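Local coordinates for protein 6-phospho-beta-d glycosidase (Streptococcus pyogenes, PDB 5FOO) that probably hydrolyses 6-phospho-beta-glucosides as a retaining glycoside hydrolase of family 1, and binds 6-phosphocyclophellitol in its active-site pocket, at residues W10-G16 with H70-S76; R431-V435 with K447-F453. The protein carries 1 engineered substitution. Numbering follows the deposited sequence.

Contact 1 of 2, residues W10-G16 with H70-S76; sequences WGGATSG and HNSYRTS
The first two strands of the (beta/alpha)8 TIM barrel run side by side here, residues 10-13 of strand 9-13 parallel to strand 72-76, their axes 5.1 Å apart and 16° from parallel. Ala13 pairs with Arg74 (CA-CA 4.6 Å): Arg74 N donates to Gly12 O at 3.2 Å and Thr14 N to Arg74 O at 2.9 Å. The start is irregular. Asn71 (chi1 p) turns its amide so that OD1 accepts Trp10 N at 2.8 Å, while Asn71 N returns a bond to Trp10 O, also 2.8 Å; Ser72 OG (chi1 p) donates to Asn71 OD1 at 2.9 Å. The ring of Trp10 (m) leads away, and its NE1 hydrogen-bonds Asn460. His70 (m) lays a ring face over Gly11, whose CA makes a CH-pi contact 4.0 Å from the centroid, and a water joins Gly12 N, His70 ND1 and Ser72 O. Tyr73 (t) points from the sheet to helix 54-67, its OH 3.3 Å from Thr14 CG2. From the face shared with Ala13, Arg74 (chi1 t, chi3 m) sends its guanidinium into the barrel interior, one face over Ala13 CB (NE to CB 3.6 Å), and its NH2 hydrogen-bonds Ser365 O. Ser15 (p) is the N-cap of the helix that follows, and its OG hydrogen-bonds Gln18 of the ligand pocket. At this end of the pair Ser76 OG (p) accepts Gly16 N at 2.8 Å.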
loop_
_atom_site.group_PDB
_atom_site.type_symbol
_atom_site.label_atom_id
_atom_site.label_comp_id
_atom_site.label_asym_id
_atom_site.label_seq_id
_atom_site.Cartn_x
_atom_site.Cartn_y
_atom_site.Cartn_z
ATOM N N TRP A 10 14.224 6.882 -5.924
ATOM C CA TRP A 10 14.512 5.537 -6.225
ATOM C C TRP A 10 14.702 4.791 -4.927
ATOM O O TRP A 10 15.497 5.168 -4.050
ATOM C CB TRP A 10 15.767 5.404 -7.031
ATOM C CG TRP A 10 15.792 6.045 -8.360
ATOM C CD1 TRP A 10 16.565 7.138 -8.723
ATOM C CD2 TRP A 10 15.228 5.536 -9.588
ATOM N NE1 TRP A 10 16.389 7.385 -10.055
ATOM C CE2 TRP A 10 15.589 6.414 -10.607
ATOM C CE3 TRP A 10 14.364 4.491 -9.894
ATOM C CZ2 TRP A 10 15.145 6.254 -11.918
ATOM C CZ3 TRP A 10 13.952 4.340 -11.184
ATOM C CH2 TRP A 10 14.338 5.218 -12.172
ATOM N N GLY A 11 13.983 3.692 -4.799
ATOM C CA GLY A 11 14.113 2.880 -3.591
ATOM C C GLY A 11 13.050 1.814 -3.607
ATOM O O GLY A 11 12.547 1.434 -4.669
ATOM N N GLY A 12 12.709 1.330 -2.437
ATOM C CA GLY A 12 11.668 0.354 -2.355
ATOM C C GLY A 12 10.863 0.562 -1.120
ATOM O O GLY A 12 11.181 1.418 -0.301
ATOM N N ALA A 13 9.787 -0.209 -1.078
ATOM C CA ALA A 13 8.759 -0.147 -0.113
ATOM C C ALA A 13 8.601 -1.496 0.657
ATOM O O ALA A 13 8.713 -2.595 0.083
ATOM C CB ALA A 13 7.474 0.169 -0.819
ATOM N N THR A 14 8.269 -1.336 1.942
ATOM C CA THR A 14 7.918 -2.376 2.902
ATOM C C THR A 14 6.891 -1.761 3.885
ATOM O O THR A 14 6.377 -0.655 3.638
ATOM C CB THR A 14 9.186 -2.967 3.561
ATOM O OG1 THR A 14 8.867 -4.124 4.306
ATOM C CG2 THR A 14 9.925 -1.968 4.475
ATOM N N SER A 15 6.575 -2.499 4.943
ATOM C CA SER A 15 5.729 -2.029 6.009
ATOM C C SER A 15 6.273 -2.535 7.349
ATOM O O SER A 15 7.064 -3.479 7.396
ATOM C CB SER A 15 4.307 -2.519 5.772
ATOM O OG SER A 15 4.214 -3.897 5.980
ATOM N N GLY A 16 5.903 -1.887 8.439
ATOM C CA GLY A 16 6.308 -2.318 9.798
ATOM C C GLY A 16 5.942 -3.811 10.054
ATOM O O GLY A 16 6.789 -4.612 10.487
ATOM N N HIS A 70 19.870 3.273 -3.419
ATOM C CA HIS A 70 18.529 3.764 -3.029
ATOM C C HIS A 70 18.674 5.175 -2.448
ATOM O O HIS A 70 19.550 5.395 -1.628
ATOM C CB HIS A 70 17.882 2.813 -2.016
ATOM C CG HIS A 70 17.577 1.453 -2.585
ATOM N ND1 HIS A 70 16.624 0.616 -2.044
ATOM C CD2 HIS A 70 18.055 0.806 -3.686
ATOM C CE1 HIS A 70 16.551 -0.497 -2.756
ATOM N NE2 HIS A 70 17.424 -0.416 -3.749
ATOM N N ASN A 71 17.852 6.117 -2.881
ATOM C CA ASN A 71 17.812 7.456 -2.230
ATOM C C ASN A 71 16.596 7.742 -1.348
ATOM O O ASN A 71 16.487 8.830 -0.748
ATOM C CB ASN A 71 17.943 8.541 -3.296
ATOM C CG ASN A 71 16.758 8.556 -4.234
ATOM O OD1 ASN A 71 15.620 8.205 -3.849
ATOM N ND2 ASN A 71 16.988 9.029 -5.455
ATOM N N SER A 72 15.717 6.744 -1.212
ATOM C CA SER A 72 14.481 6.860 -0.500
ATOM C C SER A 72 14.042 5.438 -0.036
ATOM O O SER A 72 14.535 4.448 -0.565
ATOM C CB SER A 72 13.441 7.516 -1.373
ATOM O OG SER A 72 13.354 6.886 -2.624
ATOM N N TYR A 73 13.242 5.370 1.033
ATOM C CA TYR A 73 12.791 4.104 1.652
ATOM C C TYR A 73 11.426 4.377 2.283
ATOM O O TYR A 73 11.329 5.246 3.138
ATOM C CB TYR A 73 13.763 3.658 2.740
ATOM C CG TYR A 73 13.471 2.378 3.524
ATOM C CD1 TYR A 73 13.742 1.116 3.000
ATOM C CD2 TYR A 73 12.941 2.426 4.815
ATOM C CE1 TYR A 73 13.540 -0.068 3.773
ATOM C CE2 TYR A 73 12.720 1.279 5.564
ATOM C CZ TYR A 73 13.014 0.020 5.043
ATOM O OH TYR A 73 12.783 -1.116 5.834
ATOM N N ARG A 74 10.402 3.607 1.875
ATOM C CA ARG A 74 9.069 3.678 2.490
ATOM C C ARG A 74 8.811 2.480 3.378
ATOM O O ARG A 74 8.959 1.329 2.956
ATOM C CB ARG A 74 7.983 3.809 1.436
ATOM C CG ARG A 74 6.602 4.164 2.011
ATOM C CD ARG A 74 5.614 3.001 2.032
ATOM N NE ARG A 74 5.252 2.518 0.695
ATOM C CZ ARG A 74 4.250 1.641 0.455
ATOM N NH1 ARG A 74 3.486 1.137 1.448
ATOM N NH2 ARG A 74 3.955 1.304 -0.780
ATOM N N THR A 75 8.516 2.770 4.629
ATOM C CA THR A 75 7.976 1.792 5.538
ATOM C C THR A 75 6.759 2.374 6.307
ATOM O O THR A 75 6.250 3.412 5.981
ATOM C CB THR A 75 9.079 1.254 6.492
ATOM O OG1 THR A 75 8.641 0.030 7.121
ATOM C CG2 THR A 75 9.480 2.265 7.549
ATOM N N SER A 76 6.273 1.666 7.309
ATOM C CA SER A 76 5.178 2.151 8.094
ATOM C C SER A 76 5.531 2.106 9.549
ATOM O O SER A 76 6.382 1.328 9.986
ATOM C CB SER A 76 3.885 1.374 7.802
ATOM O OG SER A 76 3.896 0.068 8.370
HETATM O O HOH W 1 14.705 1.690 -0.267
HETATM O O HOH W 2 3.802 0.711 4.248
#

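Contact 2 of 2, residues R431-V435 with K447-F453; sequences RYGLV and KASAYWF. With JAZ (6-phosphocyclophellitol), chain G.
An irregular loop, 431-435, lies against the first turns of helix 448-459 and carries a ligand-binding tyrosine on its far side. Leu434 is the main bump: with chi1 m and chi2 t it enters a hollow formed by Ser449, Ala450 and Phe453, CD2 3.5 Å from Ser449 OG, which hydrogen-bonds Asp386, CB 4.0 Å from Ala450 CB and CD1 3.9 Å from Phe453 CD2. The small Ala450 lets the backbones approach to 4.7 Å between its CA and that of Leu434, and Val435 CG2 reaches Ala450 CB at 4.3 Å. Lys447 N donates to Leu434 O at 2.8 Å. Extended beyond chi1, the Lys447 side chain runs along the loop until NZ donates a hydrogen bond to Gly433 O at 2.8 Å and salt-bridges Glu374 and Asp420. Tyr432 points away from the helix, and its OH makes a very short 2.4 Å hydrogen bond to phosphate oxygen O13 of 6-phosphocyclophellitol. The helix packs Ser449 and Trp452 against helix 387-405 and Phe453 against strand 410-416.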
loop_
_atom_site.group_PDB
_atom_site.type_symbol
_atom_site.label_atom_id
_atom_site.label_comp_id
_atom_site.label_asym_id
_atom_site.label_seq_id
_atom_site.Cartn_x
_atom_site.Cartn_y
_atom_site.Cartn_z
ATOM N N ARG A 431 8.682 -14.592 -3.051
ATOM C CA ARG A 431 9.746 -13.629 -2.718
ATOM C C ARG A 431 9.682 -12.512 -3.733
ATOM O O ARG A 431 9.576 -12.788 -4.908
ATOM C CB ARG A 431 11.108 -14.318 -2.734
ATOM C CG ARG A 431 11.209 -15.626 -1.909
ATOM C CD ARG A 431 10.887 -15.322 -0.469
ATOM N NE ARG A 431 11.101 -16.429 0.459
ATOM C CZ ARG A 431 12.167 -16.597 1.212
ATOM N NH1 ARG A 431 13.214 -15.759 1.170
ATOM N NH2 ARG A 431 12.202 -17.639 2.016
ATOM N N TYR A 432 9.628 -11.283 -3.236
ATOM C CA TYR A 432 9.640 -10.041 -4.037
ATOM C C TYR A 432 10.961 -9.215 -3.961
ATOM O O TYR A 432 11.095 -8.229 -4.631
ATOM C CB TYR A 432 8.500 -9.112 -3.558
ATOM C CG TYR A 432 7.089 -9.486 -3.994
ATOM C CD1 TYR A 432 6.318 -10.417 -3.293
ATOM C CD2 TYR A 432 6.508 -8.873 -5.098
ATOM C CE1 TYR A 432 5.011 -10.737 -3.689
ATOM C CE2 TYR A 432 5.205 -9.174 -5.499
ATOM C CZ TYR A 432 4.451 -10.119 -4.798
ATOM O OH TYR A 432 3.162 -10.392 -5.254
ATOM N N GLY A 433 11.929 -9.617 -3.150
ATOM C CA GLY A 433 13.053 -8.769 -2.833
ATOM C C GLY A 433 13.991 -8.560 -3.987
ATOM O O GLY A 433 14.186 -9.461 -4.863
ATOM N N LEU A 434 14.617 -7.390 -3.984
ATOM C CA LEU A 434 15.881 -7.235 -4.712
ATOM C C LEU A 434 17.000 -7.978 -3.946
ATOM O O LEU A 434 18.034 -8.308 -4.482
ATOM C CB LEU A 434 16.248 -5.745 -4.750
ATOM C CG LEU A 434 15.290 -4.803 -5.422
ATOM C CD1 LEU A 434 15.709 -3.367 -5.121
ATOM C CD2 LEU A 434 15.199 -5.073 -6.930
ATOM N N VAL A 435 16.804 -8.152 -2.656
ATOM C CA VAL A 435 17.760 -8.765 -1.762
ATOM C C VAL A 435 17.058 -9.907 -1.046
ATOM O O VAL A 435 16.011 -9.728 -0.428
ATOM C CB VAL A 435 18.246 -7.755 -0.709
ATOM C CG1 VAL A 435 19.251 -8.395 0.256
ATOM C CG2 VAL A 435 18.862 -6.522 -1.417
ATOM N N LYS A 447 20.322 -9.968 -4.731
ATOM C CA LYS A 447 20.074 -10.748 -5.939
ATOM C C LYS A 447 20.603 -9.938 -7.109
ATOM O O LYS A 447 20.941 -8.728 -6.969
ATOM C CB LYS A 447 18.576 -11.059 -6.132
ATOM C CG LYS A 447 17.863 -11.524 -4.893
ATOM C CD LYS A 447 16.404 -11.913 -5.184
ATOM C CE LYS A 447 15.631 -12.164 -3.893
ATOM N NZ LYS A 447 14.156 -12.081 -4.022
ATOM N N ALA A 448 20.696 -10.582 -8.270
ATOM C CA ALA A 448 21.080 -9.840 -9.461
ATOM C C ALA A 448 20.262 -8.565 -9.686
ATOM O O ALA A 448 20.788 -7.604 -10.244
ATOM C CB ALA A 448 20.977 -10.696 -10.694
ATOM N N SER A 449 18.986 -8.562 -9.320
ATOM C CA SER A 449 18.163 -7.391 -9.602
ATOM C C SER A 449 18.590 -6.218 -8.732
ATOM O O SER A 449 18.419 -5.094 -9.141
ATOM C CB SER A 449 16.677 -7.653 -9.427
ATOM O OG SER A 449 16.483 -8.066 -8.129
ATOM N N ALA A 450 19.186 -6.472 -7.577
ATOM C CA ALA A 450 19.687 -5.380 -6.737
ATOM C C ALA A 450 20.792 -4.574 -7.432
ATOM O O ALA A 450 20.821 -3.342 -7.275
ATOM C CB ALA A 450 20.203 -5.911 -5.413
ATOM N N TYR A 451 21.712 -5.267 -8.135
ATOM C CA TYR A 451 22.805 -4.621 -8.878
ATOM C C TYR A 451 22.277 -3.971 -10.130
ATOM O O TYR A 451 22.767 -2.907 -10.529
ATOM C CB TYR A 451 23.992 -5.578 -9.161
ATOM C CG TYR A 451 24.595 -6.029 -7.862
ATOM C CD1 TYR A 451 25.319 -5.132 -7.041
ATOM C CD2 TYR A 451 24.415 -7.321 -7.415
ATOM C CE1 TYR A 451 25.835 -5.536 -5.821
ATOM C CE2 TYR A 451 24.896 -7.731 -6.200
ATOM C CZ TYR A 451 25.595 -6.840 -5.419
ATOM O OH TYR A 451 26.059 -7.288 -4.245
ATOM N N TRP A 452 21.250 -4.529 -10.738
ATOM C CA TRP A 452 20.664 -3.868 -11.881
ATOM C C TRP A 452 19.981 -2.554 -11.462
ATOM O O TRP A 452 20.135 -1.504 -12.155
ATOM C CB TRP A 452 19.711 -4.754 -12.640
ATOM C CG TRP A 452 18.912 -4.040 -13.696
ATOM C CD1 TRP A 452 19.239 -3.835 -15.023
ATOM C CD2 TRP A 452 17.618 -3.482 -13.512
ATOM N NE1 TRP A 452 18.232 -3.125 -15.642
ATOM C CE2 TRP A 452 17.231 -2.903 -14.732
ATOM C CE3 TRP A 452 16.754 -3.381 -12.397
ATOM C CZ2 TRP A 452 16.012 -2.252 -14.883
ATOM C CZ3 TRP A 452 15.548 -2.733 -12.548
ATOM C CH2 TRP A 452 15.176 -2.193 -13.790
ATOM N N PHE A 453 19.242 -2.588 -10.350
ATOM C CA PHE A 453 18.456 -1.429 -9.962
ATOM C C PHE A 453 19.416 -0.359 -9.442
ATOM O O PHE A 453 19.154 0.799 -9.593
ATOM C CB PHE A 453 17.426 -1.800 -8.882
ATOM C CG PHE A 453 16.483 -0.683 -8.532
ATOM C CD1 PHE A 453 15.621 -0.194 -9.478
ATOM C CD2 PHE A 453 16.423 -0.178 -7.251
ATOM C CE1 PHE A 453 14.731 0.833 -9.175
ATOM C CE2 PHE A 453 15.485 0.792 -6.903
ATOM C CZ PHE A 453 14.693 1.334 -7.890
HETATM C C2 JAZ G . 2.082 -6.931 -0.354
HETATM C C3 JAZ G . 2.095 -5.458 0.105
HETATM C C4 JAZ G . 0.988 -4.669 -0.586
HETATM C C5 JAZ G . 1.100 -4.712 -2.103
HETATM C C6 JAZ G . 1.209 -6.141 -2.588
HETATM C C7 JAZ G . 2.303 -6.925 -1.863
HETATM C C8 JAZ G . 2.512 -8.316 -2.455
HETATM O O9 JAZ G . 1.300 -9.042 -2.268
HETATM P P10 JAZ G . 1.367 -10.617 -2.072
HETATM O O11 JAZ G . -0.053 -11.006 -1.855
HETATM O O12 JAZ G . 2.388 -10.994 -1.081
HETATM O O13 JAZ G . 1.886 -11.150 -3.335
HETATM O O14 JAZ G . -0.067 -6.785 -2.483
HETATM O O15 JAZ G . 3.163 -7.660 0.238
HETATM O O16 JAZ G . 1.859 -5.462 1.491
HETATM O O17 JAZ G . 0.992 -3.327 -0.130
#

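Overall arrangement
Following the chain from the N terminus, contact 1 comes first: 10-16 and 70-76 bring together barrel strands one and two, closing a loop that contains helix 54-67. The chain then completes the other six strands before contact 2 opens, in the loop that follows strand 410-416, where a short excursion through strands 435-437 and 444-446 is closed by 431-435 against 447-453. The two are therefore in series, neither enclosing the other. In space they meet, with centres about 14 Å apart: Phe453 packs on Trp10, Gly11 and His70, and Leu434 also touches His70. As strand 410-416 pairs with strand 9-13, this interface joins the last modelled helix, 448-459, to the place where the barrel closes.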